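Long-range contacts in glutamate racemase (Francisella tularensis subsp. tularensis, PDB 3OUT), which belongs to the Asp/Glu/hydantoin racemase family, is an alpha/beta protein with two parallel sheets, and holds D-glutamic acid in its pocket: residues D34-G39 with K63-Q68; R235-D240 with H259-S264; V70-I75 with A94-D99. All blocks are in the same frame, centred on the assembly; numbering follows the deposited sequence.

Contact 1 (D34-G39 with K63-Q68); sequences DIIYFG and KFLIDQ
Phe38 of the strand meets Phe64 of the helix ring to ring. Phe38 CE1 sits over one face of the Phe64 ring, 3.6 Å above its plane and offset toward the rim. The ring planes are inclined at 59°, so the pair is oblique. CG is anti to the backbone N in both Phe38 (chi1 -163°) and Phe64, and this brings the rings together. Beside the rings, Ile36 CG2 packs on Leu65 CD2 at 3.9 Å, and these two side chains slide past each other in opposite directions. Leu65 CD2 also comes near Phe38 CB. The other branch of Ile36 ends in CD1, which rests on Gln68 CB at 3.7 Å; here the side chains cross at about a right angle. No hydrogen bond spans the two segments.

The next shell positions Phe64. Gln68 NE2 lies over the centre of its other face, 3.7 Å above the plane. The same NE2 donates to Phe64 O at 3.0 Å, a bond that helps keep the amide against that face. Gln68 OE1 takes a bond from Arg51 NH2 of the second subunit.

The last turn of the helix, 63-67, runs nearly antiparallel to strand 35-39. Leu65 also reaches Phe13 of neighbouring strand 10-14. Strand 35-39 lies between strands 10-14 and 234-238 in the parallel sheet, with helix 51-67 on one face and helix 20-29, met by Tyr37, on the other.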
loop_
_atom_site.group_PDB
_atom_site.type_symbol
_atom_site.label_atom_id
_atom_site.label_comp_id
_atom_site.label_asym_id
_atom_site.label_seq_id
_atom_site.Cartn_x
_atom_site.Cartn_y
_atom_site.Cartn_z
ATOM N N ASP B 34 10.274 -24.629 12.076
ATOM C CA ASP B 34 9.152 -23.972 11.404
ATOM C C ASP B 34 9.686 -22.739 10.669
ATOM O O ASP B 34 10.612 -22.057 11.136
ATOM C CB ASP B 34 8.141 -23.519 12.435
ATOM C CG ASP B 34 7.453 -24.676 13.158
ATOM O OD1 ASP B 34 7.358 -25.817 12.630
ATOM O OD2 ASP B 34 6.972 -24.407 14.275
ATOM N N ILE B 35 9.123 -22.451 9.496
ATOM C CA ILE B 35 9.548 -21.310 8.676
ATOM C C ILE B 35 8.310 -20.551 8.210
ATOM O O ILE B 35 7.333 -21.148 7.727
ATOM C CB ILE B 35 10.375 -21.758 7.415
ATOM C CG1 ILE B 35 11.554 -22.683 7.811
ATOM C CG2 ILE B 35 10.841 -20.516 6.616
ATOM C CD1 ILE B 35 12.378 -23.175 6.630
ATOM N N ILE B 36 8.385 -19.223 8.310
ATOM C CA ILE B 36 7.420 -18.324 7.715
ATOM C C ILE B 36 8.172 -17.581 6.607
ATOM O O ILE B 36 9.130 -16.874 6.892
ATOM C CB ILE B 36 6.890 -17.280 8.717
ATOM C CG1 ILE B 36 6.064 -17.945 9.812
ATOM C CG2 ILE B 36 6.092 -16.193 7.966
ATOM C CD1 ILE B 36 5.576 -16.950 10.938
ATOM N N TYR B 37 7.765 -17.792 5.365
ATOM C CA TYR B 37 8.253 -17.034 4.237
ATOM C C TYR B 37 7.285 -15.845 3.990
ATOM O O TYR B 37 6.049 -16.041 3.966
ATOM C CB TYR B 37 8.288 -17.907 2.988
ATOM C CG TYR B 37 8.533 -17.117 1.713
ATOM C CD1 TYR B 37 9.822 -16.818 1.290
ATOM C CD2 TYR B 37 7.474 -16.689 0.911
ATOM C CE1 TYR B 37 10.063 -16.056 0.157
ATOM C CE2 TYR B 37 7.710 -15.920 -0.232
ATOM C CZ TYR B 37 8.976 -15.622 -0.620
ATOM O OH TYR B 37 9.216 -14.856 -1.765
ATOM N N PHE B 38 7.848 -14.660 3.795
ATOM C CA PHE B 38 7.059 -13.492 3.380
ATOM C C PHE B 38 7.507 -12.994 2.045
ATOM O O PHE B 38 8.687 -12.654 1.871
ATOM C CB PHE B 38 7.130 -12.336 4.380
ATOM C CG PHE B 38 6.022 -11.314 4.188
ATOM C CD1 PHE B 38 4.897 -11.365 4.985
ATOM C CD2 PHE B 38 6.076 -10.394 3.159
ATOM C CE1 PHE B 38 3.835 -10.498 4.764
ATOM C CE2 PHE B 38 5.031 -9.509 2.945
ATOM C CZ PHE B 38 3.905 -9.580 3.766
ATOM N N GLY B 39 6.584 -12.887 1.109
ATOM C CA GLY B 39 6.898 -12.254 -0.165
ATOM C C GLY B 39 5.868 -11.188 -0.480
ATOM O O GLY B 39 4.654 -11.464 -0.493
ATOM N N LYS B 63 7.495 -5.381 10.437
ATOM C CA LYS B 63 6.499 -5.338 11.494
ATOM C C LYS B 63 5.598 -6.571 11.431
ATOM O O LYS B 63 5.228 -7.129 12.467
ATOM C CB LYS B 63 5.699 -4.031 11.448
ATOM C CG LYS B 63 6.596 -2.847 11.746
ATOM C CD LYS B 63 5.924 -1.501 11.453
ATOM C CE LYS B 63 6.926 -0.360 11.567
ATOM N NZ LYS B 63 6.272 1.016 11.304
ATOM N N PHE B 64 5.195 -6.987 10.228
ATOM C CA PHE B 64 4.378 -8.173 10.095
ATOM C C PHE B 64 5.102 -9.374 10.689
ATOM O O PHE B 64 4.513 -10.156 11.429
ATOM C CB PHE B 64 4.035 -8.429 8.609
ATOM C CG PHE B 64 3.193 -9.643 8.387
ATOM C CD1 PHE B 64 3.752 -10.900 8.361
ATOM C CD2 PHE B 64 1.822 -9.523 8.238
ATOM C CE1 PHE B 64 2.976 -12.009 8.167
ATOM C CE2 PHE B 64 1.032 -10.647 8.051
ATOM C CZ PHE B 64 1.626 -11.894 8.001
ATOM N N LEU B 65 6.381 -9.546 10.383
ATOM C CA LEU B 65 7.080 -10.742 10.872
ATOM C C LEU B 65 7.261 -10.726 12.381
ATOM O O LEU B 65 7.151 -11.770 13.024
ATOM C CB LEU B 65 8.437 -10.882 10.179
ATOM C CG LEU B 65 8.381 -11.356 8.734
ATOM C CD1 LEU B 65 9.732 -11.272 8.048
ATOM C CD2 LEU B 65 7.782 -12.787 8.597
ATOM N N ILE B 66 7.558 -9.551 12.933
ATOM C CA ILE B 66 7.753 -9.405 14.383
ATOM C C ILE B 66 6.452 -9.692 15.134
ATOM O O ILE B 66 6.470 -10.317 16.191
ATOM C CB ILE B 66 8.390 -8.056 14.745
ATOM C CG1 ILE B 66 9.825 -7.992 14.206
ATOM C CG2 ILE B 66 8.306 -7.787 16.282
ATOM C CD1 ILE B 66 10.888 -9.025 14.730
ATOM N N ASP B 67 5.313 -9.343 14.553
ATOM C CA ASP B 67 4.007 -9.687 15.117
ATOM C C ASP B 67 3.732 -11.179 15.129
ATOM O O ASP B 67 2.892 -11.654 15.933
ATOM C CB ASP B 67 2.876 -9.011 14.329
ATOM C CG ASP B 67 2.519 -7.654 14.845
ATOM O OD1 ASP B 67 3.242 -7.100 15.684
ATOM O OD2 ASP B 67 1.482 -7.157 14.328
ATOM N N GLN B 68 4.429 -11.941 14.279
ATOM C CA GLN B 68 4.319 -13.420 14.294
ATOM C C GLN B 68 5.280 -14.075 15.274
ATOM O O GLN B 68 5.306 -15.329 15.405
ATOM C CB GLN B 68 4.588 -14.035 12.917
ATOM C CG GLN B 68 3.918 -13.394 11.744
ATOM C CD GLN B 68 2.455 -13.171 11.891
ATOM O OE1 GLN B 68 1.693 -14.144 12.019
ATOM N NE2 GLN B 68 2.022 -11.870 11.824
#

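Contact 2 (R235-D240 with H259-S264)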
loop_
_atom_site.group_PDB
_atom_site.type_symbol
_atom_site.label_atom_id
_atom_site.label_comp_id
_atom_site.label_asym_id
_atom_site.label_seq_id
_atom_site.Cartn_x
_atom_site.Cartn_y
_atom_site.Cartn_z
ATOM N N ARG B 235 4.958 -21.901 6.195
ATOM C CA ARG B 235 3.831 -21.007 5.825
ATOM C C ARG B 235 4.374 -20.001 4.834
ATOM O O ARG B 235 5.433 -19.451 5.060
ATOM C CB ARG B 235 3.257 -20.269 7.032
ATOM C CG ARG B 235 2.426 -21.124 7.958
ATOM C CD ARG B 235 1.806 -20.331 9.092
ATOM N NE ARG B 235 2.733 -20.149 10.228
ATOM C CZ ARG B 235 2.660 -19.211 11.191
ATOM N NH1 ARG B 235 1.705 -18.291 11.198
ATOM N NH2 ARG B 235 3.563 -19.216 12.192
ATOM N N PHE B 236 3.655 -19.798 3.741
ATOM C CA PHE B 236 4.074 -18.880 2.687
ATOM C C PHE B 236 3.033 -17.788 2.688
ATOM O O PHE B 236 1.891 -18.009 2.252
ATOM C CB PHE B 236 4.194 -19.567 1.332
ATOM C CG PHE B 236 5.223 -20.708 1.348
ATOM C CD1 PHE B 236 4.861 -21.969 1.768
ATOM C CD2 PHE B 236 6.550 -20.472 1.003
ATOM C CE1 PHE B 236 5.809 -22.978 1.847
ATOM C CE2 PHE B 236 7.476 -21.497 1.056
ATOM C CZ PHE B 236 7.118 -22.715 1.458
ATOM N N TYR B 237 3.409 -16.638 3.231
ATOM C CA TYR B 237 2.517 -15.484 3.294
ATOM C C TYR B 237 2.897 -14.494 2.220
ATOM O O TYR B 237 4.057 -14.089 2.124
ATOM C CB TYR B 237 2.646 -14.822 4.648
ATOM C CG TYR B 237 1.952 -15.529 5.792
ATOM C CD1 TYR B 237 0.638 -16.001 5.675
ATOM C CD2 TYR B 237 2.581 -15.632 7.017
ATOM C CE1 TYR B 237 -0.017 -16.593 6.785
ATOM C CE2 TYR B 237 1.971 -16.200 8.112
ATOM C CZ TYR B 237 0.668 -16.695 8.000
ATOM O OH TYR B 237 0.027 -17.228 9.123
ATOM N N VAL B 238 1.933 -14.136 1.358
ATOM C CA VAL B 238 2.214 -13.277 0.242
ATOM C C VAL B 238 1.122 -12.218 0.086
ATOM O O VAL B 238 -0.053 -12.464 0.428
ATOM C CB VAL B 238 2.395 -14.108 -1.077
ATOM C CG1 VAL B 238 3.622 -15.015 -0.950
ATOM C CG2 VAL B 238 1.149 -14.973 -1.377
ATOM N N THR B 239 1.503 -11.059 -0.464
ATOM C CA THR B 239 0.536 -9.975 -0.659
ATOM C C THR B 239 -0.174 -10.012 -2.021
ATOM O O THR B 239 -1.060 -9.216 -2.259
ATOM C CB THR B 239 1.208 -8.597 -0.479
ATOM O OG1 THR B 239 2.322 -8.518 -1.356
ATOM C CG2 THR B 239 1.685 -8.425 0.978
ATOM N N ASP B 240 0.208 -10.949 -2.880
ATOM C CA ASP B 240 -0.586 -11.224 -4.105
ATOM C C ASP B 240 -0.336 -12.642 -4.553
ATOM O O ASP B 240 0.720 -13.227 -4.247
ATOM C CB ASP B 240 -0.181 -10.280 -5.221
ATOM C CG ASP B 240 -1.192 -10.259 -6.352
ATOM O OD1 ASP B 240 -2.378 -10.562 -6.042
ATOM O OD2 ASP B 240 -0.799 -10.001 -7.521
ATOM N N HIS B 259 1.278 -24.705 2.125
ATOM C CA HIS B 259 0.397 -23.806 2.902
ATOM C C HIS B 259 0.660 -22.347 2.507
ATOM O O HIS B 259 1.648 -21.748 2.924
ATOM C CB HIS B 259 0.544 -24.035 4.394
ATOM C CG HIS B 259 0.297 -25.458 4.785
ATOM N ND1 HIS B 259 1.306 -26.389 4.876
ATOM C CD2 HIS B 259 -0.855 -26.119 5.031
ATOM C CE1 HIS B 259 0.782 -27.562 5.215
ATOM N NE2 HIS B 259 -0.525 -27.420 5.320
ATOM N N LEU B 260 -0.232 -21.824 1.678
ATOM C CA LEU B 260 -0.099 -20.513 1.021
ATOM C C LEU B 260 -1.283 -19.642 1.417
ATOM O O LEU B 260 -2.425 -20.100 1.360
ATOM C CB LEU B 260 -0.101 -20.725 -0.489
ATOM C CG LEU B 260 0.041 -19.571 -1.431
ATOM C CD1 LEU B 260 1.361 -18.844 -1.164
ATOM C CD2 LEU B 260 -0.059 -20.056 -2.870
ATOM N N GLU B 261 -1.027 -18.404 1.848
ATOM C CA GLU B 261 -2.133 -17.538 2.271
ATOM C C GLU B 261 -1.893 -16.083 1.802
ATOM O O GLU B 261 -0.782 -15.568 1.891
ATOM C CB GLU B 261 -2.375 -17.586 3.781
ATOM C CG GLU B 261 -3.435 -16.552 4.220
ATOM C CD GLU B 261 -3.942 -16.755 5.608
ATOM O OE1 GLU B 261 -4.220 -17.929 5.941
ATOM O OE2 GLU B 261 -4.197 -15.746 6.327
ATOM N N ILE B 262 -2.944 -15.472 1.238
ATOM C CA ILE B 262 -2.949 -14.068 0.882
ATOM C C ILE B 262 -3.148 -13.199 2.128
ATOM O O ILE B 262 -4.108 -13.374 2.883
ATOM C CB ILE B 262 -3.989 -13.793 -0.269
ATOM C CG1 ILE B 262 -3.944 -12.345 -0.746
ATOM C CG2 ILE B 262 -5.420 -14.142 0.127
ATOM C CD1 ILE B 262 -2.876 -12.077 -1.694
ATOM N N VAL B 263 -2.214 -12.284 2.335
ATOM C CA VAL B 263 -2.237 -11.347 3.442
ATOM C C VAL B 263 -2.111 -9.918 2.925
ATOM O O VAL B 263 -1.858 -9.660 1.735
ATOM C CB VAL B 263 -1.088 -11.662 4.449
ATOM C CG1 VAL B 263 -1.186 -13.145 4.964
ATOM C CG2 VAL B 263 0.253 -11.346 3.841
ATOM N N SER B 264 -2.355 -8.979 3.840
ATOM C CA SER B 264 -2.267 -7.565 3.570
ATOM C C SER B 264 -1.355 -6.864 4.541
ATOM O O SER B 264 -1.317 -7.188 5.754
ATOM C CB SER B 264 -3.665 -6.956 3.686
ATOM O OG SER B 264 -3.628 -5.579 3.370
HETATM O O HOH W 1 -2.616 -16.448 8.831
HETATM O O HOH W 2 -3.377 -8.398 -0.198
#
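Tyr237 packs across the strand pair against Glu261 and Val263. With CG anti to the carbonyl carbon (chi1 -76°), the ring lies beside Glu261 CB. From CB outward, the first neighbour is Val263 CG1, which approaches CB and CG and comes closest to Tyr237 CD1, at 3.5 Å. The two side chains cross at about a right angle. Next, Glu261 CB lies at the ring edge, 3.9 Å from both Tyr237 CD1 and Tyr237 CE1. The tyrosine and glutamate run side by side in the same direction. At the tip, Tyr237 OH accepts a bond from Arg235 NH1 at 2.9 Å. It also hydrogen-bonds to water 1, which donates to Glu261 OE2, and to Arg51 NH2 of the second subunit.

The strands are joined through helix 245-253 as a parallel beta-alpha-beta unit, and strand 259-262 is outermost in the sheet of this chain. Phe236 N donates to His259 O, Glu261 N to Phe236 O, Val238 N to Glu261 O (168° at the hydrogen), and Val263 N to Val238 O. Water 2 donates to both Thr239 O and Val263 O. On the other face, Leu260 CD1 touches Phe236 CB at 3.8 Å and Val238 CG2 at 3.9 Å.

Phe236, Val238 and Leu260 pack on helix 245-253 and nearby loops of their own chain, while Ile262 on the same face meets Asp240 of the third subunit. Glu261 OE1 accepts from Leu243 N of the third subunit, and OE2 from Arg51 N of the second. With water 1, these bonds would help to stabilise a charged carboxylate.

Contact 3 (V70-I75 with A94-D99); sequences VKAIII and AIPVID
Ile95 reaches Val70 and Ala72 through its torsions. Its CG1 is anti to the carbonyl carbon (chi1 -62°), which leaves CG2 anti to the backbone N. CG2 then lies on Ala72 CA at 3.7 Å. Chi2 turns Ile95 CD1 toward Val70 O, 3.5 Å away. In Val97, CG1 is anti to the backbone N (chi1 179°). There it meets the end of Ile75, with Val97 CG1 3.8 Å from Ile75 CD1, and the two side chains cross obliquely.

Pro96 lies beside Lys71 and Ala72. It has no N-H to offer, and its ring carbon CD sits 3.4 Å from Lys71 O. Its CG packs near Ala72 CB. Regular parallel pairing starts at the carbonyl of Pro96. Ile73 N donates to Pro96 O at 2.9 Å in a nearly straight bond (172° at the hydrogen). Ile98 N donates to Ile73 O at 2.9 Å, and Ile75 N to Ile98 O at 2.8 Å. CA-H...O contacts lie between them, such as Val97 CA to Ile73 O at 3.3 Å.

Lys71 NZ bonds to Leu224 O and forms a salt bridge with Glu33. Asp99 is the N-cap of helix 100-106; its OD1 bonds to Thr102 OG1. The C-terminal end of strand 72-75 leads to Cys77, Asn78 and Thr79, which line the pocket of D-glutamic acid.

Helix 78-92 makes the crossover of this beta-alpha-beta unit. It covers the face that carries Ile75 and Val97, where Ile75 touches Ile80 and Val97 touches Gln89. Ile73 on this face, and Ile95 before the strand, reach Ile66 of helix 51-67. Helix 208-221 lies against Ala72, Ile74 and Pro96. Strand 97-99 is outermost in the sheet of this chain, and strand 10-14 flanks strand 72-75 on its inner side.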
loop_
_atom_site.group_PDB
_atom_site.type_symbol
_atom_site.label_atom_id
_atom_site.label_comp_id
_atom_site.label_asym_id
_atom_site.label_seq_id
_atom_site.Cartn_x
_atom_site.Cartn_y
_atom_site.Cartn_z
ATOM N N VAL B 70 8.612 -14.386 15.301
ATOM C CA VAL B 70 9.742 -15.172 14.791
ATOM C C VAL B 70 10.911 -15.101 15.780
ATOM O O VAL B 70 11.079 -14.078 16.448
ATOM C CB VAL B 70 10.192 -14.736 13.384
ATOM C CG1 VAL B 70 9.054 -14.972 12.340
ATOM C CG2 VAL B 70 10.647 -13.253 13.353
ATOM N N LYS B 71 11.756 -16.126 15.825
ATOM C CA LYS B 71 12.974 -16.083 16.693
ATOM C C LYS B 71 14.210 -15.491 16.015
ATOM O O LYS B 71 15.184 -15.125 16.684
ATOM C CB LYS B 71 13.344 -17.462 17.251
ATOM C CG LYS B 71 13.638 -18.493 16.214
ATOM C CD LYS B 71 13.863 -19.870 16.896
ATOM C CE LYS B 71 14.056 -20.932 15.902
ATOM N NZ LYS B 71 14.251 -22.284 16.646
ATOM N N ALA B 72 14.154 -15.392 14.688
ATOM C CA ALA B 72 15.248 -14.878 13.873
ATOM C C ALA B 72 14.676 -14.525 12.501
ATOM O O ALA B 72 13.694 -15.105 12.060
ATOM C CB ALA B 72 16.395 -15.922 13.697
ATOM N N ILE B 73 15.320 -13.581 11.859
ATOM C CA ILE B 73 15.003 -13.166 10.493
ATOM C C ILE B 73 16.216 -13.369 9.610
ATOM O O ILE B 73 17.292 -13.006 9.988
ATOM C CB ILE B 73 14.557 -11.709 10.469
ATOM C CG1 ILE B 73 13.184 -11.585 11.130
ATOM C CG2 ILE B 73 14.476 -11.160 9.004
ATOM C CD1 ILE B 73 12.793 -10.173 11.516
ATOM N N ILE B 74 16.008 -13.923 8.415
ATOM C CA ILE B 74 16.990 -13.859 7.371
ATOM C C ILE B 74 16.425 -13.037 6.219
ATOM O O ILE B 74 15.353 -13.360 5.682
ATOM C CB ILE B 74 17.439 -15.266 6.908
ATOM C CG1 ILE B 74 18.317 -15.219 5.647
ATOM C CG2 ILE B 74 16.258 -16.196 6.687
ATOM C CD1 ILE B 74 19.231 -16.504 5.589
ATOM N N ILE B 75 17.140 -11.992 5.846
ATOM C CA ILE B 75 16.750 -11.189 4.650
ATOM C C ILE B 75 17.350 -11.863 3.421
ATOM O O ILE B 75 18.571 -11.864 3.209
ATOM C CB ILE B 75 17.224 -9.756 4.756
ATOM C CG1 ILE B 75 16.765 -9.129 6.083
ATOM C CG2 ILE B 75 16.758 -8.973 3.501
ATOM C CD1 ILE B 75 17.178 -7.622 6.238
ATOM N N ALA B 94 15.624 -7.046 19.615
ATOM C CA ALA B 94 16.494 -8.136 20.108
ATOM C C ALA B 94 16.472 -9.398 19.242
ATOM O O ALA B 94 17.239 -10.348 19.467
ATOM C CB ALA B 94 16.153 -8.498 21.577
ATOM N N ILE B 95 15.610 -9.421 18.229
ATOM C CA ILE B 95 15.568 -10.549 17.280
ATOM C C ILE B 95 16.706 -10.421 16.276
ATOM O O ILE B 95 16.837 -9.395 15.638
ATOM C CB ILE B 95 14.184 -10.584 16.550
ATOM C CG1 ILE B 95 13.058 -10.813 17.578
ATOM C CG2 ILE B 95 14.163 -11.666 15.409
ATOM C CD1 ILE B 95 13.181 -12.085 18.380
ATOM N N PRO B 96 17.538 -11.447 16.130
ATOM C CA PRO B 96 18.655 -11.323 15.219
ATOM C C PRO B 96 18.241 -11.352 13.755
ATOM O O PRO B 96 17.331 -12.081 13.392
ATOM C CB PRO B 96 19.514 -12.543 15.527
ATOM C CG PRO B 96 18.626 -13.526 16.092
ATOM C CD PRO B 96 17.563 -12.725 16.850
ATOM N N VAL B 97 18.971 -10.581 12.952
ATOM C CA VAL B 97 18.759 -10.470 11.521
ATOM C C VAL B 97 20.045 -10.832 10.798
ATOM O O VAL B 97 21.103 -10.198 11.016
ATOM C CB VAL B 97 18.339 -9.025 11.139
ATOM C CG1 VAL B 97 18.150 -8.906 9.644
ATOM C CG2 VAL B 97 17.085 -8.610 11.904
ATOM N N ILE B 98 19.957 -11.839 9.935
ATOM C CA ILE B 98 21.033 -12.274 9.073
ATOM C C ILE B 98 20.680 -11.771 7.682
ATOM O O ILE B 98 19.516 -11.769 7.324
ATOM C CB ILE B 98 21.094 -13.823 9.033
ATOM C CG1 ILE B 98 21.433 -14.443 10.408
ATOM C CG2 ILE B 98 22.033 -14.313 7.949
ATOM C CD1 ILE B 98 22.749 -14.038 10.922
ATOM N N ASP B 99 21.648 -11.360 6.884
ATOM C CA ASP B 99 21.339 -10.836 5.516
ATOM C C ASP B 99 22.275 -11.411 4.471
ATOM O O ASP B 99 23.421 -11.769 4.770
ATOM C CB ASP B 99 21.357 -9.317 5.458
ATOM C CG ASP B 99 22.731 -8.756 5.521
ATOM O OD1 ASP B 99 23.298 -8.670 6.641
ATOM O OD2 ASP B 99 23.282 -8.466 4.446
#

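Overall arrangement
All three contacts involve one six-stranded parallel sheet; contacts 2 and 3 join neighbouring strands, and contact 1 sets a helix against a strand. Along the chain they come in series as contact 1, contact 3 and contact 2. Contacts 2 and 3 lie at the two ends of the sheet, with centres about 20 Å apart. Contact 1 is between them, its centre about 10 Å from each. It touches contact 2 because strands 35-39 and 234-238 are neighbours. It touches contact 3 through helix 51-67, which leads into strand 72-75. Contacts 1 and 2 both meet the second subunit. One end of the sheet thus lies at subunit interfaces, while no other chain touches contact 3 at the other end.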